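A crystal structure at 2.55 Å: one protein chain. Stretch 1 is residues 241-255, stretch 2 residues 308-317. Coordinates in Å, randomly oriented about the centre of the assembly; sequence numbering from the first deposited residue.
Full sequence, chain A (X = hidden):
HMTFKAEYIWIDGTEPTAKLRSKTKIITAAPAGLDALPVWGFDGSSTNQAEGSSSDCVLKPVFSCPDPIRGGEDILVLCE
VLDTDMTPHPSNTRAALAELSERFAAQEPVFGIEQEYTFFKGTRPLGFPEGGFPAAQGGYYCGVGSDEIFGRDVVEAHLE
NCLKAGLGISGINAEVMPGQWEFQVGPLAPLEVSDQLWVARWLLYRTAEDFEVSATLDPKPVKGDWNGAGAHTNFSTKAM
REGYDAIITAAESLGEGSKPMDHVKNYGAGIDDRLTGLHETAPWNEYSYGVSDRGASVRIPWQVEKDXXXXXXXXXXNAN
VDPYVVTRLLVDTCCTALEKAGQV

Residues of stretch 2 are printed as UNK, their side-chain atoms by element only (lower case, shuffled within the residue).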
ATOM      1  N   ARG A 241      40.847 -24.766  39.148  1.00 41.08           N
ATOM      2  CA  ARG A 241      39.763 -24.698  40.123  1.00 41.81           C
ATOM      3  C   ARG A 241      40.271 -24.833  41.561  1.00 44.01           C
ATOM      4  O   ARG A 241      39.625 -24.384  42.508  1.00 44.49           O
ATOM      5  CB  ARG A 241      38.657 -25.713  39.828  1.00 40.35           C
ATOM      6  CG  ARG A 241      38.211 -25.745  38.388  1.00 38.74           C
ATOM      7  CD  ARG A 241      37.029 -26.683  38.181  1.00 37.74           C
ATOM      8  NE  ARG A 241      37.488 -28.009  37.741  1.00 37.45           N
ATOM      9  CZ  ARG A 241      37.903 -28.298  36.503  1.00 37.02           C
ATOM     10  NH1 ARG A 241      37.959 -27.344  35.557  1.00 36.73           N
ATOM     11  NH2 ARG A 241      38.292 -29.537  36.210  1.00 36.72           N
ATOM     12  N   GLU A 242      41.411 -25.503  41.711  1.00 45.32           N
ATOM     13  CA  GLU A 242      42.052 -25.645  43.015  1.00 46.93           C
ATOM     14  C   GLU A 242      42.934 -24.481  43.485  1.00 47.51           C
ATOM     15  O   GLU A 242      42.917 -24.150  44.671  1.00 47.65           O
ATOM     16  CB  GLU A 242      42.767 -27.007  43.142  1.00 47.87           C
ATOM     17  CG  GLU A 242      41.773 -28.131  43.516  1.00 48.58           C
ATOM     18  CD  GLU A 242      42.218 -29.536  43.102  1.00 49.55           C
ATOM     19  OE1 GLU A 242      43.432 -29.760  42.909  1.00 50.39           O
ATOM     20  OE2 GLU A 242      41.348 -30.424  42.956  1.00 49.52           O
ATOM     21  N   GLY A 243      43.718 -23.885  42.585  1.00 47.89           N
ATOM     22  CA  GLY A 243      44.682 -22.876  43.002  1.00 48.21           C
ATOM     23  C   GLY A 243      45.022 -21.801  41.981  1.00 48.60           C
ATOM     24  O   GLY A 243      44.861 -21.985  40.773  1.00 49.38           O
ATOM     25  N   TYR A 244      45.506 -20.668  42.479  1.00 48.15           N
ATOM     26  CA  TYR A 244      45.779 -19.483  41.660  1.00 47.64           C
ATOM     27  C   TYR A 244      47.011 -19.557  40.787  1.00 47.67           C
ATOM     28  O   TYR A 244      47.123 -18.816  39.814  1.00 47.20           O
ATOM     29  CB  TYR A 244      45.838 -18.224  42.535  1.00 47.50           C
ATOM     30  CG  TYR A 244      45.585 -16.922  41.787  1.00 46.75           C
ATOM     31  CD1 TYR A 244      44.308 -16.568  41.358  1.00 46.31           C
ATOM     32  CD2 TYR A 244      46.625 -16.042  41.528  1.00 46.38           C
ATOM     33  CE1 TYR A 244      44.081 -15.372  40.671  1.00 45.94           C
ATOM     34  CE2 TYR A 244      46.407 -14.844  40.848  1.00 46.00           C
ATOM     35  CZ  TYR A 244      45.134 -14.514  40.419  1.00 45.71           C
ATOM     36  OH  TYR A 244      44.910 -13.332  39.739  1.00 45.08           O
ATOM     37  N   ASP A 245      47.967 -20.386  41.173  1.00 48.51           N
ATOM     38  CA  ASP A 245      49.218 -20.468  40.426  1.00 48.96           C
ATOM     39  C   ASP A 245      48.966 -21.034  39.024  1.00 47.34           C
ATOM     40  O   ASP A 245      49.542 -20.572  38.033  1.00 47.32           O
ATOM     41  CB  ASP A 245      50.250 -21.300  41.191  1.00 50.67           C
ATOM     42  CG  ASP A 245      50.987 -20.479  42.252  1.00 51.84           C
ATOM     43  OD1 ASP A 245      50.933 -19.224  42.203  1.00 51.96           O
ATOM     44  OD2 ASP A 245      51.636 -21.094  43.130  1.00 52.37           O
ATOM     45  N   ALA A 246      48.081 -22.027  38.970  1.00 45.57           N
ATOM     46  CA  ALA A 246      47.691 -22.643  37.711  1.00 43.59           C
ATOM     47  C   ALA A 246      46.957 -21.637  36.823  1.00 41.80           C
ATOM     48  O   ALA A 246      47.139 -21.630  35.605  1.00 41.38           O
ATOM     49  CB  ALA A 246      46.824 -23.877  37.979  1.00 43.23           C
ATOM     50  N   ILE A 247      46.166 -20.765  37.442  1.00 40.91           N
ATOM     51  CA  ILE A 247      45.433 -19.709  36.726  1.00 39.88           C
ATOM     52  C   ILE A 247      46.387 -18.754  36.030  1.00 39.40           C
ATOM     53  O   ILE A 247      46.209 -18.436  34.859  1.00 39.77           O
ATOM     54  CB  ILE A 247      44.531 -18.899  37.697  1.00 43.82           C
ATOM     55  CG1 ILE A 247      43.400 -19.759  38.276  1.00 43.67           C
ATOM     56  CG2 ILE A 247      43.963 -17.661  37.010  1.00 43.65           C
ATOM     57  CD1 ILE A 247      42.100 -19.675  37.516  1.00 43.27           C
ATOM     58  N   ILE A 248      47.425 -18.323  36.741  1.00 38.62           N
ATOM     59  CA  ILE A 248      48.427 -17.440  36.154  1.00 37.75           C
ATOM     60  C   ILE A 248      49.195 -18.121  35.038  1.00 37.72           C
ATOM     61  O   ILE A 248      49.450 -17.508  34.006  1.00 37.52           O
ATOM     62  CB  ILE A 248      49.400 -16.886  37.224  1.00 37.45           C
ATOM     63  CG1 ILE A 248      48.605 -16.140  38.297  1.00 37.02           C
ATOM     64  CG2 ILE A 248      50.415 -15.935  36.610  1.00 37.33           C
ATOM     65  CD1 ILE A 248      47.657 -15.082  37.715  1.00 36.63           C
ATOM     66  N   THR A 249      49.526 -19.398  35.220  1.00 38.18           N
ATOM     67  CA  THR A 249      50.253 -20.140  34.192  1.00 38.55           C
ATOM     68  C   THR A 249      49.436 -20.230  32.906  1.00 38.92           C
ATOM     69  O   THR A 249      49.948 -19.974  31.806  1.00 38.89           O
ATOM     70  CB  THR A 249      50.586 -21.588  34.666  1.00 41.10           C
ATOM     71  OG1 THR A 249      51.204 -21.563  35.963  1.00 41.50           O
ATOM     72  CG2 THR A 249      51.504 -22.295  33.676  1.00 41.01           C
ATOM     73  N   ALA A 250      48.146 -20.538  33.050  1.00 38.89           N
ATOM     74  CA  ALA A 250      47.275 -20.631  31.896  1.00 38.15           C
ATOM     75  C   ALA A 250      47.203 -19.278  31.179  1.00 37.55           C
ATOM     76  O   ALA A 250      47.465 -19.218  29.974  1.00 37.45           O
ATOM     77  CB  ALA A 250      45.874 -21.130  32.308  1.00 37.69           C
ATOM     78  N   ALA A 251      47.014 -18.190  31.931  1.00 37.20           N
ATOM     79  CA  ALA A 251      46.933 -16.847  31.340  1.00 37.12           C
ATOM     80  C   ALA A 251      48.238 -16.437  30.677  1.00 39.04           C
ATOM     81  O   ALA A 251      48.226 -15.839  29.605  1.00 39.50           O
ATOM     82  CB  ALA A 251      46.489 -15.793  32.384  1.00 35.60           C
ATOM     83  N   GLU A 252      49.361 -16.769  31.296  1.00 39.98           N
ATOM     84  CA  GLU A 252      50.648 -16.464  30.687  1.00 40.58           C
ATOM     85  C   GLU A 252      50.936 -17.297  29.420  1.00 39.76           C
ATOM     86  O   GLU A 252      51.500 -16.784  28.444  1.00 40.08           O
ATOM     87  CB  GLU A 252      51.797 -16.581  31.704  1.00 41.90           C
ATOM     88  CG  GLU A 252      51.652 -15.704  32.934  1.00 42.64           C
ATOM     89  CD  GLU A 252      52.695 -14.626  32.995  1.00 43.29           C
ATOM     90  OE1 GLU A 252      53.884 -14.999  33.058  1.00 43.66           O
ATOM     91  OE2 GLU A 252      52.338 -13.420  32.990  1.00 43.33           O
ATOM     92  N   SER A 253      50.489 -18.555  29.424  1.00 38.19           N
ATOM     93  CA  SER A 253      50.728 -19.472  28.308  1.00 37.18           C
ATOM     94  C   SER A 253      50.155 -18.921  27.007  1.00 36.48           C
ATOM     95  O   SER A 253      50.721 -19.148  25.939  1.00 36.69           O
ATOM     96  CB  SER A 253      50.119 -20.852  28.592  1.00 36.52           C
ATOM     97  OG  SER A 253      48.721 -20.846  28.383  1.00 36.48           O
ATOM     98  N   LEU A 254      49.044 -18.191  27.111  1.00 35.66           N
ATOM     99  CA  LEU A 254      48.367 -17.606  25.952  1.00 34.77           C
ATOM    100  C   LEU A 254      49.152 -16.442  25.338  1.00 35.35           C
ATOM    101  O   LEU A 254      48.904 -16.039  24.180  1.00 35.43           O
ATOM    102  CB  LEU A 254      46.930 -17.191  26.309  1.00 33.07           C
ATOM    103  CG  LEU A 254      45.988 -18.350  26.648  1.00 31.59           C
ATOM    104  CD1 LEU A 254      44.749 -17.918  27.438  1.00 30.75           C
ATOM    105  CD2 LEU A 254      45.587 -19.042  25.337  1.00 30.93           C
ATOM    106  N   GLY A 255      50.075 -15.883  26.116  1.00 35.41           N
ATOM    107  CA  GLY A 255      50.864 -14.770  25.624  1.00 35.76           C
ATOM    108  C   GLY A 255      52.211 -15.134  25.038  1.00 36.14           C
ATOM    109  O   GLY A 255      52.922 -14.259  24.510  1.00 35.77           O
ATOM    110  N   UNK A 308      41.220 -17.001  44.987  1.00 51.49           N
ATOM    111  CA  UNK A 308      42.477 -17.676  44.692  1.00 49.82           C
ATOM    112  C   UNK A 308      42.358 -18.960  43.889  1.00 48.10           C
ATOM    113  O   UNK A 308      43.264 -19.801  43.908  1.00 47.39           O
ATOM    114  N   UNK A 309      41.218 -19.124  43.217  1.00 47.38           N
ATOM    115  CA  UNK A 309      40.955 -20.295  42.379  1.00 46.71           C
ATOM    116  C   UNK A 309      39.756 -19.985  41.476  1.00 45.54           C
ATOM    117  O   UNK A 309      39.041 -19.003  41.701  1.00 45.86           O
ATOM    118  c   UNK A 309      38.181 -22.381  46.074  1.00 48.49           C
ATOM    119  c   UNK A 309      39.384 -22.539  45.138  1.00 48.26           C
ATOM    120  c   UNK A 309      40.668 -21.519  43.255  1.00 47.19           C
ATOM    121  c   UNK A 309      39.467 -21.375  44.153  1.00 47.70           C
ATOM    122  n   UNK A 309      38.167 -23.408  47.162  1.00 48.59           N
ATOM    123  N   UNK A 310      39.563 -20.780  40.427  1.00 44.10           N
ATOM    124  CA  UNK A 310      38.529 -20.467  39.457  1.00 42.30           C
ATOM    125  C   UNK A 310      38.835 -20.853  38.021  1.00 40.44           C
ATOM    126  O   UNK A 310      39.247 -21.984  37.735  1.00 40.09           O
ATOM    127  N   UNK A 311      38.559 -19.919  37.111  1.00 39.26           N
ATOM    128  CA  UNK A 311      38.727 -20.111  35.662  1.00 37.62           C
ATOM    129  C   UNK A 311      39.256 -18.819  35.076  1.00 36.85           C
ATOM    130  O   UNK A 311      39.355 -17.808  35.773  1.00 36.64           O
ATOM    131  c   UNK A 311      34.726 -18.241  36.679  1.00 35.71           C
ATOM    132  c   UNK A 311      37.375 -20.447  35.013  1.00 36.40           C
ATOM    133  o   UNK A 311      33.499 -16.324  35.976  1.00 34.82           O
ATOM    134  c   UNK A 311      35.112 -17.380  34.476  1.00 35.15           C
ATOM    135  c   UNK A 311      36.333 -19.360  35.223  1.00 35.80           C
ATOM    136  c   UNK A 311      36.068 -18.397  34.250  1.00 35.26           C
ATOM    137  c   UNK A 311      35.666 -19.247  36.448  1.00 35.85           C
ATOM    138  c   UNK A 311      34.448 -17.306  35.700  1.00 35.25           C
ATOM    139  N   UNK A 312      39.529 -18.830  33.778  1.00 36.48           N
ATOM    140  CA  UNK A 312      39.866 -17.596  33.084  1.00 35.94           C
ATOM    141  C   UNK A 312      38.898 -17.423  31.923  1.00 35.20           C
ATOM    142  O   UNK A 312      38.332 -18.401  31.421  1.00 35.25           O
ATOM    143  c   UNK A 312      43.006 -18.691  30.997  1.00 22.48           C
ATOM    144  c   UNK A 312      41.585 -18.681  31.558  1.00 22.39           C
ATOM    145  c   UNK A 312      42.323 -17.656  33.732  1.00 20.45           C
ATOM    146  c   UNK A 312      41.336 -17.568  32.573  1.00 20.29           C
ATOM    147  N   UNK A 313      38.747 -16.182  31.473  1.00 34.55           N
ATOM    148  CA  UNK A 313      37.824 -15.859  30.404  1.00 34.02           C
ATOM    149  C   UNK A 313      38.603 -15.317  29.222  1.00 33.21           C
ATOM    150  O   UNK A 313      39.286 -14.299  29.320  1.00 32.83           O
ATOM    151  o   UNK A 313      33.872 -13.275  30.484  1.00 37.53           O
ATOM    152  o   UNK A 313      35.637 -11.957  30.390  1.00 37.06           O
ATOM    153  c   UNK A 313      35.941 -14.249  29.785  1.00 35.88           C
ATOM    154  c   UNK A 313      35.091 -13.079  30.265  1.00 37.00           C
ATOM    155  c   UNK A 313      36.812 -14.822  30.892  1.00 34.91           C
ATOM    156  N   UNK A 314      38.498 -16.020  28.102  1.00 33.15           N
ATOM    157  CA  UNK A 314      39.106 -15.569  26.869  1.00 33.09           C
ATOM    158  C   UNK A 314      38.083 -14.761  26.089  1.00 33.37           C
ATOM    159  O   UNK A 314      37.076 -15.314  25.618  1.00 33.51           O
ATOM    160  o   UNK A 314      41.199 -17.242  24.330  1.00 32.48           O
ATOM    161  c   UNK A 314      40.468 -16.376  24.877  1.00 32.57           C
ATOM    162  o   UNK A 314      40.438 -15.188  24.490  1.00 32.63           O
ATOM    163  c   UNK A 314      39.570 -16.773  26.045  1.00 32.62           C
ATOM    164  N   UNK A 315      38.344 -13.456  25.960  1.00 33.38           N
ATOM    165  CA  UNK A 315      37.387 -12.542  25.339  1.00 33.27           C
ATOM    166  C   UNK A 315      37.613 -12.367  23.821  1.00 32.80           C
ATOM    167  O   UNK A 315      36.855 -11.654  23.162  1.00 33.22           O
ATOM    168  c   UNK A 315      37.432 -11.185  26.048  1.00 33.63           C
ATOM    169  n   UNK A 315      34.377  -7.931  27.804  1.00 37.95           N
ATOM    170  n   UNK A 315      34.817  -9.638  29.285  1.00 37.80           N
ATOM    171  c   UNK A 315      37.445  -9.927  28.250  1.00 35.43           C
ATOM    172  c   UNK A 315      37.237 -11.277  27.561  1.00 34.28           C
ATOM    173  c   UNK A 315      35.216  -8.849  28.287  1.00 37.67           C
ATOM    174  n   UNK A 315      36.455  -8.953  27.797  1.00 36.75           N
ATOM    175  N   UNK A 316      38.651 -12.996  23.281  1.00 32.06           N
ATOM    176  CA  UNK A 316      38.978 -12.897  21.848  1.00 31.76           C
ATOM    177  C   UNK A 316      38.067 -13.627  20.813  1.00 28.19           C
ATOM    178  O   UNK A 316      37.881 -13.102  19.718  1.00 29.26           O
ATOM    179  c   UNK A 316      42.806 -12.923  22.157  1.00 31.19           C
ATOM    180  n   UNK A 316      42.891 -14.156  22.934  1.00 31.18           N
ATOM    181  c   UNK A 316      41.421 -12.362  22.275  1.00 31.29           C
ATOM    182  n   UNK A 316      44.907 -14.767  22.019  1.00 31.54           N
ATOM    183  c   UNK A 316      43.897 -15.020  22.843  1.00 31.42           C
ATOM    184  n   UNK A 316      43.904 -16.129  23.585  1.00 31.34           N
ATOM    185  c   UNK A 316      40.428 -13.298  21.621  1.00 31.60           C
ATOM    186  N   UNK A 317      37.530 -14.821  21.123  1.00 27.02           N
ATOM    187  CA  UNK A 317      36.834 -15.510  20.012  1.00 25.98           C
ATOM    188  C   UNK A 317      35.571 -14.800  19.486  1.00 25.81           C
ATOM    189  O   UNK A 317      34.765 -14.224  20.239  1.00 25.03           O
ATOM    190  c   UNK A 317      36.486 -16.893  20.600  1.00 25.45           C
ATOM    191  c   UNK A 317      37.391 -17.055  21.800  1.00 25.82           C
ATOM    192  c   UNK A 317      37.584 -15.655  22.344  1.00 26.60           C
TER
HETATM  193  O   HOH W   1      46.535 -16.769  22.601  1.00 24.46           O

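Position 308 has no side-chain atoms, and its phi of 68° by itself favours the residue this must be, Gly 308. It follows a helix, and its O lies 2.8 Å from Tyr 244 N, although the angle is too poor for a hydrogen bond. The same O receives a CA-H...O contact from Gly 243 CA at 3.5 Å.

Position 309 carries four carbons in a row ending in one nitrogen, an unbranched chain that identifies Lys 309. Its CB rests 3.1 Å from Arg 241 O, while the extended remainder (chi2 to chi4 all t) leads its amine away from stretch 1.

At position 310 there is again no side chain. With phi/psi of 147/-134°, a CB would be jammed against the preceding carbonyl oxygen, so the residue is Gly 310. Its C lies 3.5 Å from Ile 247 CD1, which packs directly on the backbone.

Position 311 shows one carbon leading to a six-carbon ring bearing one oxygen, hence Tyr 311. Its CA-to-CB bond points away from stretch 1; the backbone makes the approach, with Tyr 311 N 3.6 Å from Ile 247 CD1.

Position 312 has four carbons forked at the first, one arm two carbons long: Ile 312. It points toward the helix, placing CG2 3.7 Å from Ile 247 CG2 and CD1 4.0 Å from both Ala 250 CB and Leu 254 CD1.

Position 313, with three carbons and two oxygens on the third, is Glu 313, out of reach of stretch 1. Position 314 has one carbon fewer before its two oxygens and is Asp 314.

Position 315 has three carbons, a nitrogen and a carbon carrying two more nitrogens, a guanidinium that defines Arg 315. It turns to its own stretch, where NH1 forms a salt bridge with Glu 313 OE1 at 2.7 Å.

The same atom pattern at position 316 gives Arg 316. Its NH2 forms a salt bridge with Asp 314 OD2 at 3.0 Å, and Leu 254 CD2 approaches the guanidinium edge, 3.8 Å from NH2. Position 317, three carbons closing a ring onto the backbone N, is Pro 317, which makes no contact.

The contact is chiefly one of packing, without direct hydrogen bonds across it. Backbone meets backbone around Gly 243 and Gly 308, and Ile 312 then fills the space before the helix. Farther along, water 1 links the stretches, donating to Leu 254 O at 2.9 Å and accepting from Arg 316 NH1 at 2.6 Å.

Stretch 2, residues 308-317: GKGYIEDRRP
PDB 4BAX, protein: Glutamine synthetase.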